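Local coordinates for trichothecene 3-O-acetyltransferase (Gibberella zeae, PDB 2RKV), which probably transfers the acetyl group of acetyl coenzyme A to the 3-hydroxyl of trichothecene mycotoxins such as T-2 toxin, as a member of the BAHD superfamily, at residues D209-V213 with N362-D368; P286-A292 with T373-S378; T313-S317 with R333-L338. All blocks are in the same frame, centred on the assembly; numbering follows the deposited sequence.

How the interactions relate
Interaction 2 is the buried core of the set: strands 286-294 and 375-379 run parallel in a mixed sheet, held by backbone hydrogen bonds over an apolar cluster. Interaction 3 lies on the next strand of that sheet, 310-318, and is partly buried; its segments meet through a CH-pi contact and bridging waters, without direct hydrogen bonds. Interaction 1, also partly buried, joins two irregular loops by a short backbone pairing and a His-carboxylate bond. It reaches interaction 3 through Tyr314 OH and interaction 2 where Thr366 packs on Met376. Interactions 2 and 3 both touch coenzyme A, and interactions 1 and 2 both touch the T-2 toxin.

Interaction 1. Residues D209-V213 with N362-D368; sequences DHQIV and NVSLTAD. With ZBA (12,13-Epoxytrichothec-9-ene-3,4,8,15-tetrol-4,15-diacetate-8-isovalerate), chain D.
His210 adopts a left-handed backbone conformation (phi/psi 69/11) and, with an m rotamer, donates from ND1 to Asp368 OD2 at 2.7 Å, a His-carboxylate hydrogen bond between two loops that otherwise pair by a single beta bridge. The bridge sets Ile212 beside Val363 (CA-CA 4.6 Å) and is flanked by Ser364 N to Gln211 O at 2.9 Å and Val213 N to Asn362 O at 2.7 Å. Residues 362-368 then turn back: Ser364 OG (chi1 t) accepts from Thr366 N at 3.2 Å, an ST turn; Ala367 N also donates to Ser364 O at 3.2 Å, and Ala367 CB lies 3.8 Å from Val213 CG2. A water donates to His210 O (2.9 Å) and accepts from Asp368 N (3.0 Å). Leu365 and Thr366 belong to the T-2 toxin pocket, Leu365 CD1 lying 3.6 Å from ZBA O15. Gln211 NE2 is bonded to Asn311 OD1 and Tyr314 OH on strand 310-318, while Ile212 and Val363 pack on Tyr353 of helix 340-356.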
loop_
_atom_site.group_PDB
_atom_site.type_symbol
_atom_site.label_atom_id
_atom_site.label_comp_id
_atom_site.label_asym_id
_atom_site.label_seq_id
_atom_site.Cartn_x
_atom_site.Cartn_y
_atom_site.Cartn_z
ATOM N N ASP A 209 -9.272 19.652 2.604
ATOM C CA ASP A 209 -10.446 19.131 3.293
ATOM C C ASP A 209 -10.144 17.689 3.713
ATOM O O ASP A 209 -9.541 16.932 2.941
ATOM C CB ASP A 209 -11.664 19.126 2.356
ATOM C CG ASP A 209 -12.347 20.493 2.237
ATOM O OD1 ASP A 209 -11.958 21.467 2.921
ATOM O OD2 ASP A 209 -13.309 20.578 1.439
ATOM N N HIS A 210 -10.551 17.313 4.928
ATOM C CA HIS A 210 -10.390 15.944 5.452
ATOM C C HIS A 210 -8.938 15.558 5.744
ATOM O O HIS A 210 -8.654 14.385 6.007
ATOM C CB HIS A 210 -11.003 14.893 4.515
ATOM C CG HIS A 210 -12.336 15.280 3.960
ATOM N ND1 HIS A 210 -13.460 15.392 4.748
ATOM C CD2 HIS A 210 -12.724 15.585 2.699
ATOM C CE1 HIS A 210 -14.485 15.748 3.995
ATOM N NE2 HIS A 210 -14.068 15.871 2.750
ATOM N N GLN A 211 -8.029 16.535 5.715
ATOM C CA GLN A 211 -6.598 16.222 5.882
ATOM C C GLN A 211 -5.899 16.953 7.025
ATOM O O GLN A 211 -4.711 16.739 7.273
ATOM C CB GLN A 211 -5.849 16.419 4.566
ATOM C CG GLN A 211 -6.379 15.499 3.468
ATOM C CD GLN A 211 -5.660 15.661 2.152
ATOM O OE1 GLN A 211 -5.282 16.768 1.767
ATOM N NE2 GLN A 211 -5.480 14.547 1.439
ATOM N N ILE A 212 -6.635 17.816 7.721
ATOM C CA ILE A 212 -6.089 18.508 8.875
ATOM C C ILE A 212 -6.942 18.166 10.093
ATOM O O ILE A 212 -8.157 18.388 10.096
ATOM C CB ILE A 212 -6.008 20.035 8.653
ATOM C CG1 ILE A 212 -5.179 20.349 7.401
ATOM C CG2 ILE A 212 -5.383 20.720 9.884
ATOM C CD1 ILE A 212 -5.276 21.789 6.943
ATOM N N VAL A 213 -6.299 17.599 11.108
ATOM C CA VAL A 213 -6.974 17.219 12.350
ATOM C C VAL A 213 -7.449 18.488 13.060
ATOM O O VAL A 213 -6.717 19.481 13.136
ATOM C CB VAL A 213 -6.036 16.373 13.262
ATOM C CG1 VAL A 213 -6.648 16.163 14.645
ATOM C CG2 VAL A 213 -5.723 15.028 12.616
ATOM N N ASN A 362 -0.419 18.093 12.640
ATOM C CA ASN A 362 -1.885 18.086 12.475
ATOM C C ASN A 362 -2.366 17.518 11.143
ATOM O O ASN A 362 -3.572 17.357 10.935
ATOM C CB ASN A 362 -2.472 19.494 12.633
ATOM C CG ASN A 362 -2.292 20.061 14.029
ATOM O OD1 ASN A 362 -2.308 19.335 15.027
ATOM N ND2 ASN A 362 -2.125 21.377 14.099
ATOM N N VAL A 363 -1.434 17.234 10.239
ATOM C CA VAL A 363 -1.788 16.767 8.902
ATOM C C VAL A 363 -1.855 15.237 8.858
ATOM O O VAL A 363 -0.925 14.531 9.299
ATOM C CB VAL A 363 -0.819 17.321 7.825
ATOM C CG1 VAL A 363 -1.326 16.994 6.429
ATOM C CG2 VAL A 363 -0.642 18.839 7.985
ATOM N N SER A 364 -2.964 14.724 8.330
ATOM C CA SER A 364 -3.162 13.286 8.225
ATOM C C SER A 364 -4.075 12.995 7.052
ATOM O O SER A 364 -5.100 13.654 6.881
ATOM C CB SER A 364 -3.780 12.722 9.504
ATOM O OG SER A 364 -4.091 11.348 9.342
ATOM N N LEU A 365 -3.691 12.006 6.252
ATOM C CA LEU A 365 -4.520 11.551 5.131
ATOM C C LEU A 365 -5.864 10.975 5.589
ATOM O O LEU A 365 -6.786 10.815 4.780
ATOM C CB LEU A 365 -3.760 10.518 4.296
ATOM C CG LEU A 365 -2.538 11.064 3.548
ATOM C CD1 LEU A 365 -1.605 9.928 3.142
ATOM C CD2 LEU A 365 -2.949 11.902 2.334
ATOM N N THR A 366 -5.971 10.648 6.877
ATOM C CA THR A 366 -7.228 10.130 7.423
ATOM C C THR A 366 -7.706 10.961 8.613
ATOM O O THR A 366 -8.290 10.423 9.560
ATOM C CB THR A 366 -7.121 8.649 7.833
ATOM O OG1 THR A 366 -6.070 8.502 8.798
ATOM C CG2 THR A 366 -6.861 7.756 6.614
ATOM N N ALA A 367 -7.482 12.274 8.527
ATOM C CA ALA A 367 -7.729 13.225 9.620
ATOM C C ALA A 367 -9.141 13.204 10.211
ATOM O O ALA A 367 -9.312 13.454 11.413
ATOM C CB ALA A 367 -7.374 14.635 9.181
ATOM N N ASP A 368 -10.146 12.927 9.383
ATOM C CA ASP A 368 -11.522 12.864 9.878
ATOM C C ASP A 368 -12.228 11.526 9.615
ATOM O O ASP A 368 -13.460 11.447 9.649
ATOM C CB ASP A 368 -12.343 14.067 9.388
ATOM C CG ASP A 368 -12.593 14.066 7.881
ATOM O OD1 ASP A 368 -12.228 13.104 7.175
ATOM O OD2 ASP A 368 -13.165 15.063 7.399
HETATM O O18 ZBA D . -3.795 3.836 9.189
HETATM C C44 ZBA D . -2.658 4.061 9.295
HETATM C C45 ZBA D . -1.997 4.715 10.454
HETATM C C46 ZBA D . -1.278 3.752 11.279
HETATM C C48 ZBA D . -2.177 2.742 11.778
HETATM C C47 ZBA D . -0.650 4.256 12.541
HETATM O O17 ZBA D . -1.790 3.698 8.346
HETATM C C31 ZBA D . -2.187 2.859 7.250
HETATM C C30 ZBA D . -2.783 3.644 6.130
HETATM C C32 ZBA D . -0.978 2.078 6.893
HETATM C C39 ZBA D . -0.476 1.174 7.995
HETATM C C33 ZBA D . -0.398 2.207 5.740
HETATM C C34 ZBA D . -0.870 3.097 4.655
HETATM O O10 ZBA D . -1.613 2.232 3.774
HETATM C C29 ZBA D . -1.795 4.237 5.126
HETATM C C38 ZBA D . -0.938 5.292 5.815
HETATM O O12 ZBA D . -1.704 6.005 6.773
HETATM C C40 ZBA D . -1.539 7.304 6.963
HETATM C C41 ZBA D . -2.463 7.793 8.054
HETATM O O13 ZBA D . -0.836 7.995 6.398
HETATM C C28 ZBA D . -2.525 4.867 3.866
HETATM C C37 ZBA D . -3.357 6.124 4.188
HETATM C C35 ZBA D . -3.342 3.750 3.229
HETATM C C25 ZBA D . -2.285 2.845 2.713
HETATM C C36 ZBA D . -4.749 3.485 3.326
HETATM O O11 ZBA D . -4.257 4.209 2.224
HETATM C C27 ZBA D . -1.489 5.103 2.716
HETATM C C26 ZBA D . -1.418 3.796 1.949
HETATM O O16 ZBA D . -0.110 3.323 1.788
HETATM O O14 ZBA D . -2.082 6.081 1.857
HETATM C C42 ZBA D . -1.436 6.935 1.072
HETATM O O15 ZBA D . -1.999 7.721 0.381
HETATM C C43 ZBA D . -0.012 6.735 1.135
HETATM O O HOH W 1 -9.864 11.850 6.585
#

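Interaction 2. Residues P286-A292 with T373-S378; sequences PTEFCRA and TSVMLS. With COA (coenzyme A), chain B.
Phe289, Val375 and Leu377 form the apolar centre, on the face of the sheet that Arg291 shares. With chi1 t and chi2 near 100°, the Phe289 ring reaches across to the neighbouring strand: CE1 lies 3.4 Å from Val375 CG1, and CZ meets Leu377 CD2 at 3.7 Å, the methyl standing at the ring edge. Trp270 and Ser266 of helix 261-277 cover this side. On the other face Cys290 CB is 4.4 Å from Met376 CG.

The backbones are extended and parallel, with axes 4.8 Å apart at 13°, in the register Phe289-Val375, Cys290-Met376, Arg291-Leu377. Four bonds hold them: Val375 N to Glu288 O (3.0 Å), Cys290 N to Val375 O (2.7 Å), Leu377 N to Cys290 O (2.9 Å) and Ala292 N to Leu377 O (2.9 Å).

Toward the start the contact turns polar. Thr287 OG1 donates to Thr373 O at 2.6 Å, and a water accepts from Glu288 N (2.9 Å) and donates to Ser374 OG (2.6 Å), which is also hydrogen-bonded to Asp370 O. At the other end Ser378 OG lies 2.5 Å from coenzyme A N4P, and Arg291 forms salt bridges with Asp262 and Asp263. Ala292 and Ser378 touch both ligands, so the parallel pairing brings these two residues, near the ends of their strands, side by side where coenzyme A and toxin meet.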
loop_
_atom_site.group_PDB
_atom_site.type_symbol
_atom_site.label_atom_id
_atom_site.label_comp_id
_atom_site.label_asym_id
_atom_site.label_seq_id
_atom_site.Cartn_x
_atom_site.Cartn_y
_atom_site.Cartn_z
ATOM N N PRO A 286 -22.967 8.985 9.459
ATOM C CA PRO A 286 -22.070 9.359 8.359
ATOM C C PRO A 286 -21.067 8.252 8.063
ATOM O O PRO A 286 -20.688 7.495 8.965
ATOM C CB PRO A 286 -21.349 10.602 8.893
ATOM C CG PRO A 286 -22.276 11.139 9.971
ATOM C CD PRO A 286 -22.861 9.920 10.594
ATOM N N THR A 287 -20.683 8.146 6.794
ATOM C CA THR A 287 -19.627 7.226 6.379
ATOM C C THR A 287 -18.739 7.907 5.351
ATOM O O THR A 287 -19.229 8.548 4.411
ATOM C CB THR A 287 -20.164 5.864 5.847
ATOM O OG1 THR A 287 -19.063 5.037 5.430
ATOM C CG2 THR A 287 -21.127 6.031 4.677
ATOM N N GLU A 288 -17.427 7.777 5.545
ATOM C CA GLU A 288 -16.465 8.349 4.612
ATOM C C GLU A 288 -15.598 7.253 4.005
ATOM O O GLU A 288 -15.031 6.440 4.729
ATOM C CB GLU A 288 -15.586 9.387 5.302
ATOM C CG GLU A 288 -14.683 10.161 4.335
ATOM C CD GLU A 288 -13.818 11.178 5.043
ATOM O OE1 GLU A 288 -13.104 10.789 5.992
ATOM O OE2 GLU A 288 -13.837 12.362 4.646
ATOM N N PHE A 289 -15.538 7.219 2.678
ATOM C CA PHE A 289 -14.596 6.344 1.966
ATOM C C PHE A 289 -13.353 7.177 1.662
ATOM O O PHE A 289 -13.461 8.263 1.074
ATOM C CB PHE A 289 -15.213 5.843 0.654
ATOM C CG PHE A 289 -14.495 4.665 0.036
ATOM C CD1 PHE A 289 -14.985 3.379 0.205
ATOM C CD2 PHE A 289 -13.336 4.845 -0.736
ATOM C CE1 PHE A 289 -14.346 2.273 -0.386
ATOM C CE2 PHE A 289 -12.681 3.736 -1.320
ATOM C CZ PHE A 289 -13.186 2.459 -1.142
ATOM N N CYS A 290 -12.181 6.672 2.066
ATOM C CA CYS A 290 -10.915 7.336 1.774
ATOM C C CYS A 290 -10.158 6.411 0.829
ATOM O O CYS A 290 -9.823 5.284 1.212
ATOM C CB CYS A 290 -10.097 7.526 3.058
ATOM S SG CYS A 290 -10.962 8.417 4.399
ATOM N N ARG A 291 -9.910 6.875 -0.393
ATOM C CA ARG A 291 -9.288 6.027 -1.426
ATOM C C ARG A 291 -7.897 6.539 -1.807
ATOM O O ARG A 291 -7.756 7.686 -2.206
ATOM C CB ARG A 291 -10.174 5.986 -2.677
ATOM C CG ARG A 291 -9.784 4.919 -3.682
ATOM C CD ARG A 291 -10.458 5.172 -5.030
ATOM N NE ARG A 291 -10.480 3.995 -5.901
ATOM C CZ ARG A 291 -11.123 3.961 -7.069
ATOM N NH1 ARG A 291 -11.777 5.044 -7.479
ATOM N NH2 ARG A 291 -11.113 2.862 -7.816
ATOM N N ALA A 292 -6.877 5.685 -1.678
ATOM C CA ALA A 292 -5.520 6.070 -2.086
ATOM C C ALA A 292 -5.442 6.192 -3.605
ATOM O O ALA A 292 -5.941 5.328 -4.342
ATOM C CB ALA A 292 -4.491 5.067 -1.582
ATOM N N THR A 373 -17.036 3.633 10.994
ATOM C CA THR A 373 -17.918 3.805 9.837
ATOM C C THR A 373 -17.207 4.070 8.511
ATOM O O THR A 373 -17.851 4.062 7.459
ATOM C CB THR A 373 -18.890 4.980 10.054
ATOM O OG1 THR A 373 -18.149 6.152 10.404
ATOM C CG2 THR A 373 -19.891 4.660 11.163
ATOM N N SER A 374 -15.900 4.311 8.569
ATOM C CA SER A 374 -15.121 4.640 7.377
ATOM C C SER A 374 -14.656 3.402 6.609
ATOM O O SER A 374 -14.810 2.264 7.056
ATOM C CB SER A 374 -13.902 5.507 7.737
ATOM O OG SER A 374 -14.293 6.784 8.237
ATOM N N VAL A 375 -14.104 3.651 5.425
ATOM C CA VAL A 375 -13.302 2.663 4.711
ATOM C C VAL A 375 -12.047 3.400 4.284
ATOM O O VAL A 375 -12.136 4.473 3.703
ATOM C CB VAL A 375 -14.027 2.105 3.468
ATOM C CG1 VAL A 375 -13.058 1.273 2.607
ATOM C CG2 VAL A 375 -15.243 1.278 3.873
ATOM N N MET A 376 -10.879 2.841 4.599
ATOM C CA MET A 376 -9.614 3.431 4.158
ATOM C C MET A 376 -8.925 2.395 3.281
ATOM O O MET A 376 -8.357 1.435 3.795
ATOM C CB MET A 376 -8.733 3.802 5.355
ATOM C CG MET A 376 -9.413 4.730 6.376
ATOM S SD MET A 376 -8.531 4.877 7.947
ATOM C CE MET A 376 -8.707 3.215 8.610
ATOM N N LEU A 377 -9.004 2.580 1.966
ATOM C CA LEU A 377 -8.557 1.560 1.014
ATOM C C LEU A 377 -7.401 2.027 0.138
ATOM O O LEU A 377 -7.434 3.134 -0.407
ATOM C CB LEU A 377 -9.720 1.105 0.118
ATOM C CG LEU A 377 -9.314 0.298 -1.129
ATOM C CD1 LEU A 377 -8.948 -1.134 -0.758
ATOM C CD2 LEU A 377 -10.385 0.319 -2.197
ATOM N N SER A 378 -6.389 1.169 0.003
ATOM C CA SER A 378 -5.322 1.398 -0.972
ATOM C C SER A 378 -5.208 0.229 -1.926
ATOM O O SER A 378 -4.923 -0.897 -1.514
ATOM C CB SER A 378 -3.975 1.653 -0.298
ATOM O OG SER A 378 -2.972 1.899 -1.279
HETATM N N1A COA B . -14.429 3.975 -21.862
HETATM C C2A COA B . -14.621 2.961 -20.946
HETATM N N3A COA B . -13.683 2.724 -19.961
HETATM C C4A COA B . -12.570 3.503 -19.904
HETATM C C5A COA B . -12.362 4.537 -20.819
HETATM C C6A COA B . -13.304 4.777 -21.816
HETATM N N6A COA B . -12.997 5.572 -22.845
HETATM N N7A COA B . -11.183 5.138 -20.517
HETATM C C8A COA B . -10.646 4.512 -19.442
HETATM N N9A COA B . -11.495 3.501 -19.055
HETATM C C1B COA B . -11.287 2.537 -17.966
HETATM C C2B COA B . -10.214 1.546 -18.368
HETATM O O2B COA B . -10.725 0.555 -19.210
HETATM C C3B COA B . -9.798 1.020 -17.015
HETATM O O3B COA B . -10.797 0.176 -16.528
HETATM P P3B COA B . -10.548 -1.387 -16.370
HETATM O O7A COA B . -9.341 -1.579 -15.477
HETATM O O8A COA B . -10.309 -1.917 -17.760
HETATM O O9A COA B . -11.790 -1.992 -15.778
HETATM C C4B COA B . -9.924 2.229 -16.131
HETATM O O4B COA B . -10.791 3.146 -16.786
HETATM C C5B COA B . -8.572 2.841 -15.864
HETATM O O5B COA B . -8.889 3.753 -14.862
HETATM P P1A COA B . -7.764 4.344 -13.906
HETATM O O1A COA B . -6.510 4.690 -14.705
HETATM O O2A COA B . -8.343 5.510 -13.140
HETATM O O3A COA B . -7.280 3.126 -12.990
HETATM P P2A COA B . -8.172 2.199 -12.049
HETATM O O4A COA B . -7.815 0.762 -12.349
HETATM O O5A COA B . -9.637 2.529 -12.094
HETATM O O6A COA B . -7.629 2.578 -10.600
HETATM C CBP COA B . -6.912 4.049 -8.878
HETATM C CCP COA B . -7.934 3.818 -9.989
HETATM C CDP COA B . -7.008 2.911 -7.859
HETATM C CEP COA B . -7.245 5.350 -8.152
HETATM C CAP COA B . -5.526 4.098 -9.540
HETATM O OAP COA B . -5.445 5.156 -10.475
HETATM C C9P COA B . -4.434 4.294 -8.540
HETATM O O9P COA B . -4.057 5.597 -8.199
HETATM N N8P COA B . -3.898 3.185 -8.049
HETATM C C7P COA B . -2.865 3.197 -7.043
HETATM C C6P COA B . -3.461 3.482 -5.672
HETATM C C5P COA B . -2.320 3.434 -4.701
HETATM O O5P COA B . -1.270 4.064 -4.947
HETATM N N4P COA B . -2.507 2.694 -3.616
HETATM O O HOH W 2 -20.227 7.997 11.565
HETATM O O HOH W 3 -16.797 7.538 8.354
#

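Interaction 3. Residues T313-S317 with R333-L338. With COA (coenzyme A), chain B.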
loop_
_atom_site.group_PDB
_atom_site.type_symbol
_atom_site.label_atom_id
_atom_site.label_comp_id
_atom_site.label_asym_id
_atom_site.label_seq_id
_atom_site.Cartn_x
_atom_site.Cartn_y
_atom_site.Cartn_z
ATOM N N THR A 313 -8.734 10.338 -2.295
ATOM C CA THR A 313 -10.006 10.984 -2.610
ATOM C C THR A 313 -10.950 10.634 -1.454
ATOM O O THR A 313 -10.845 9.561 -0.846
ATOM C CB THR A 313 -10.595 10.579 -3.986
ATOM O OG1 THR A 313 -10.815 9.166 -4.032
ATOM C CG2 THR A 313 -9.669 11.007 -5.132
ATOM N N TYR A 314 -11.856 11.557 -1.139
ATOM C CA TYR A 314 -12.759 11.408 0.003
ATOM C C TYR A 314 -14.191 11.464 -0.478
ATOM O O TYR A 314 -14.534 12.286 -1.331
ATOM C CB TYR A 314 -12.512 12.504 1.050
ATOM C CG TYR A 314 -11.076 12.508 1.532
ATOM C CD1 TYR A 314 -10.134 13.357 0.954
ATOM C CD2 TYR A 314 -10.653 11.625 2.529
ATOM C CE1 TYR A 314 -8.796 13.334 1.362
ATOM C CE2 TYR A 314 -9.324 11.601 2.949
ATOM C CZ TYR A 314 -8.406 12.447 2.358
ATOM O OH TYR A 314 -7.090 12.424 2.775
ATOM N N HIS A 315 -15.014 10.589 0.086
ATOM C CA HIS A 315 -16.396 10.410 -0.357
ATOM C C HIS A 315 -17.266 10.261 0.876
ATOM O O HIS A 315 -17.137 9.295 1.622
ATOM C CB HIS A 315 -16.494 9.190 -1.277
ATOM C CG HIS A 315 -15.478 9.197 -2.378
ATOM N ND1 HIS A 315 -14.183 8.753 -2.202
ATOM C CD2 HIS A 315 -15.555 9.637 -3.655
ATOM C CE1 HIS A 315 -13.514 8.898 -3.335
ATOM N NE2 HIS A 315 -14.319 9.440 -4.230
ATOM N N ASN A 316 -18.129 11.249 1.099
ATOM C CA ASN A 316 -18.942 11.303 2.308
ATOM C C ASN A 316 -20.413 11.074 2.008
ATOM O O ASN A 316 -20.974 11.667 1.081
ATOM C CB ASN A 316 -18.725 12.630 3.032
ATOM C CG ASN A 316 -17.339 12.730 3.631
ATOM O OD1 ASN A 316 -17.102 12.258 4.736
ATOM N ND2 ASN A 316 -16.412 13.324 2.890
ATOM N N SER A 317 -21.024 10.194 2.790
ATOM C CA SER A 317 -22.436 9.847 2.633
ATOM C C SER A 317 -22.943 9.340 3.980
ATOM O O SER A 317 -22.395 9.710 5.027
ATOM C CB SER A 317 -22.604 8.796 1.522
ATOM O OG SER A 317 -23.976 8.547 1.209
ATOM N N ARG A 333 -19.661 7.728 -7.369
ATOM C CA ARG A 333 -19.064 8.589 -6.335
ATOM C C ARG A 333 -17.546 8.537 -6.421
ATOM O O ARG A 333 -16.877 9.562 -6.353
ATOM C CB ARG A 333 -19.471 8.156 -4.928
ATOM C CG ARG A 333 -20.954 8.278 -4.625
ATOM C CD ARG A 333 -21.284 7.644 -3.289
ATOM N NE ARG A 333 -22.730 7.656 -3.034
ATOM C CZ ARG A 333 -23.388 8.666 -2.458
ATOM N NH1 ARG A 333 -22.754 9.765 -2.071
ATOM N NH2 ARG A 333 -24.698 8.571 -2.275
ATOM N N LEU A 334 -17.011 7.324 -6.542
ATOM C CA LEU A 334 -15.562 7.146 -6.553
ATOM C C LEU A 334 -14.931 7.750 -7.804
ATOM O O LEU A 334 -13.997 8.543 -7.715
ATOM C CB LEU A 334 -15.190 5.671 -6.390
ATOM C CG LEU A 334 -15.757 4.997 -5.130
ATOM C CD1 LEU A 334 -15.313 3.544 -5.046
ATOM C CD2 LEU A 334 -15.394 5.752 -3.849
ATOM N N ARG A 335 -15.462 7.384 -8.965
ATOM C CA ARG A 335 -14.921 7.854 -10.244
ATOM C C ARG A 335 -14.986 9.385 -10.388
ATOM O O ARG A 335 -14.105 9.983 -11.004
ATOM C CB ARG A 335 -15.621 7.122 -11.407
ATOM C CG ARG A 335 -15.237 7.533 -12.826
ATOM C CD ARG A 335 -13.752 7.409 -13.137
ATOM N NE ARG A 335 -13.152 6.156 -12.678
ATOM C CZ ARG A 335 -11.916 5.771 -12.998
ATOM N NH1 ARG A 335 -11.423 4.633 -12.522
ATOM N NH2 ARG A 335 -11.172 6.533 -13.789
ATOM N N SER A 336 -15.991 10.011 -9.770
ATOM C CA SER A 336 -16.205 11.467 -9.892
ATOM C C SER A 336 -15.051 12.323 -9.342
ATOM O O SER A 336 -14.946 13.506 -9.667
ATOM C CB SER A 336 -17.525 11.880 -9.233
ATOM O OG SER A 336 -17.422 11.877 -7.819
ATOM N N GLU A 337 -14.202 11.718 -8.510
ATOM C CA GLU A 337 -13.090 12.424 -7.862
ATOM C C GLU A 337 -11.742 12.230 -8.562
ATOM O O GLU A 337 -10.722 12.720 -8.086
ATOM C CB GLU A 337 -12.972 12.000 -6.390
ATOM C CG GLU A 337 -13.946 12.707 -5.463
ATOM C CD GLU A 337 -13.724 14.212 -5.482
ATOM O OE1 GLU A 337 -12.661 14.696 -5.007
ATOM O OE2 GLU A 337 -14.604 14.905 -6.011
ATOM N N LEU A 338 -11.735 11.506 -9.681
ATOM C CA LEU A 338 -10.474 11.132 -10.328
ATOM C C LEU A 338 -10.074 12.006 -11.514
ATOM O O LEU A 338 -9.166 11.651 -12.271
ATOM C CB LEU A 338 -10.503 9.660 -10.747
ATOM C CG LEU A 338 -10.559 8.658 -9.598
ATOM C CD1 LEU A 338 -10.693 7.247 -10.150
ATOM C CD2 LEU A 338 -9.330 8.792 -8.667
HETATM N N1A COA B . -14.429 3.975 -21.862
HETATM C C2A COA B . -14.621 2.961 -20.946
HETATM N N3A COA B . -13.683 2.724 -19.961
HETATM C C4A COA B . -12.570 3.503 -19.904
HETATM C C5A COA B . -12.362 4.537 -20.819
HETATM C C6A COA B . -13.304 4.777 -21.816
HETATM N N6A COA B . -12.997 5.572 -22.845
HETATM N N7A COA B . -11.183 5.138 -20.517
HETATM C C8A COA B . -10.646 4.512 -19.442
HETATM N N9A COA B . -11.495 3.501 -19.055
HETATM C C1B COA B . -11.287 2.537 -17.966
HETATM C C2B COA B . -10.214 1.546 -18.368
HETATM O O2B COA B . -10.725 0.555 -19.210
HETATM C C3B COA B . -9.798 1.020 -17.015
HETATM O O3B COA B . -10.797 0.176 -16.528
HETATM P P3B COA B . -10.548 -1.387 -16.370
HETATM O O7A COA B . -9.341 -1.579 -15.477
HETATM O O8A COA B . -10.309 -1.917 -17.760
HETATM O O9A COA B . -11.790 -1.992 -15.778
HETATM C C4B COA B . -9.924 2.229 -16.131
HETATM O O4B COA B . -10.791 3.146 -16.786
HETATM C C5B COA B . -8.572 2.841 -15.864
HETATM O O5B COA B . -8.889 3.753 -14.862
HETATM P P1A COA B . -7.764 4.344 -13.906
HETATM O O1A COA B . -6.510 4.690 -14.705
HETATM O O2A COA B . -8.343 5.510 -13.140
HETATM O O3A COA B . -7.280 3.126 -12.990
HETATM P P2A COA B . -8.172 2.199 -12.049
HETATM O O4A COA B . -7.815 0.762 -12.349
HETATM O O5A COA B . -9.637 2.529 -12.094
HETATM O O6A COA B . -7.629 2.578 -10.600
HETATM C CBP COA B . -6.912 4.049 -8.878
HETATM C CCP COA B . -7.934 3.818 -9.989
HETATM C CDP COA B . -7.008 2.911 -7.859
HETATM C CEP COA B . -7.245 5.350 -8.152
HETATM C CAP COA B . -5.526 4.098 -9.540
HETATM O OAP COA B . -5.445 5.156 -10.475
HETATM C C9P COA B . -4.434 4.294 -8.540
HETATM O O9P COA B . -4.057 5.597 -8.199
HETATM N N8P COA B . -3.898 3.185 -8.049
HETATM C C7P COA B . -2.865 3.197 -7.043
HETATM C C6P COA B . -3.461 3.482 -5.672
HETATM C C5P COA B . -2.320 3.434 -4.701
HETATM O O5P COA B . -1.270 4.064 -4.947
HETATM N N4P COA B . -2.507 2.694 -3.616
HETATM O O HOH W 4 -11.751 7.801 -6.416
HETATM O O HOH W 5 -11.646 14.053 -2.558
HETATM O O HOH W 6 -19.927 10.401 -1.671
HETATM O O HOH W 7 -24.897 10.873 0.081
#
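This is strand-against-helix packing at the edge of the mixed sheet in the BAHD acyltransferase fold: strand 310-318, outermost in that sheet within the chain, meets residues 333-338, from helix 327-335 into a type I turn, Arg335 to Leu338. His315 is the centre. Leu334 CD2 sits 3.6 Å from the centroid of its ring, 7° off the normal, a CH-pi contact over the face, while His315 NE2 comes within 3.5 Å of Glu337 CG. Thr313 CB packs on Glu337 CB at 3.7 Å. Polar links run through water: one joins Thr313 OG1 (2.9 Å) to Leu334 O (2.7 Å), another Tyr314 N (2.9 Å) to Glu337 OE1 (2.7 Å), and a third Asn316 O (3.2 Å) to Arg333 NH1 (2.9 Å). Arg333 also forms a salt bridge with Glu325. The CA-to-CB bond of Arg335 is directed away from the strand, and its guanidinium binds the coenzyme, with a salt bridge to Asp263 through NE; its NH2 donates to the pyrophosphate oxygen O2A of coenzyme A at 3.1 Å.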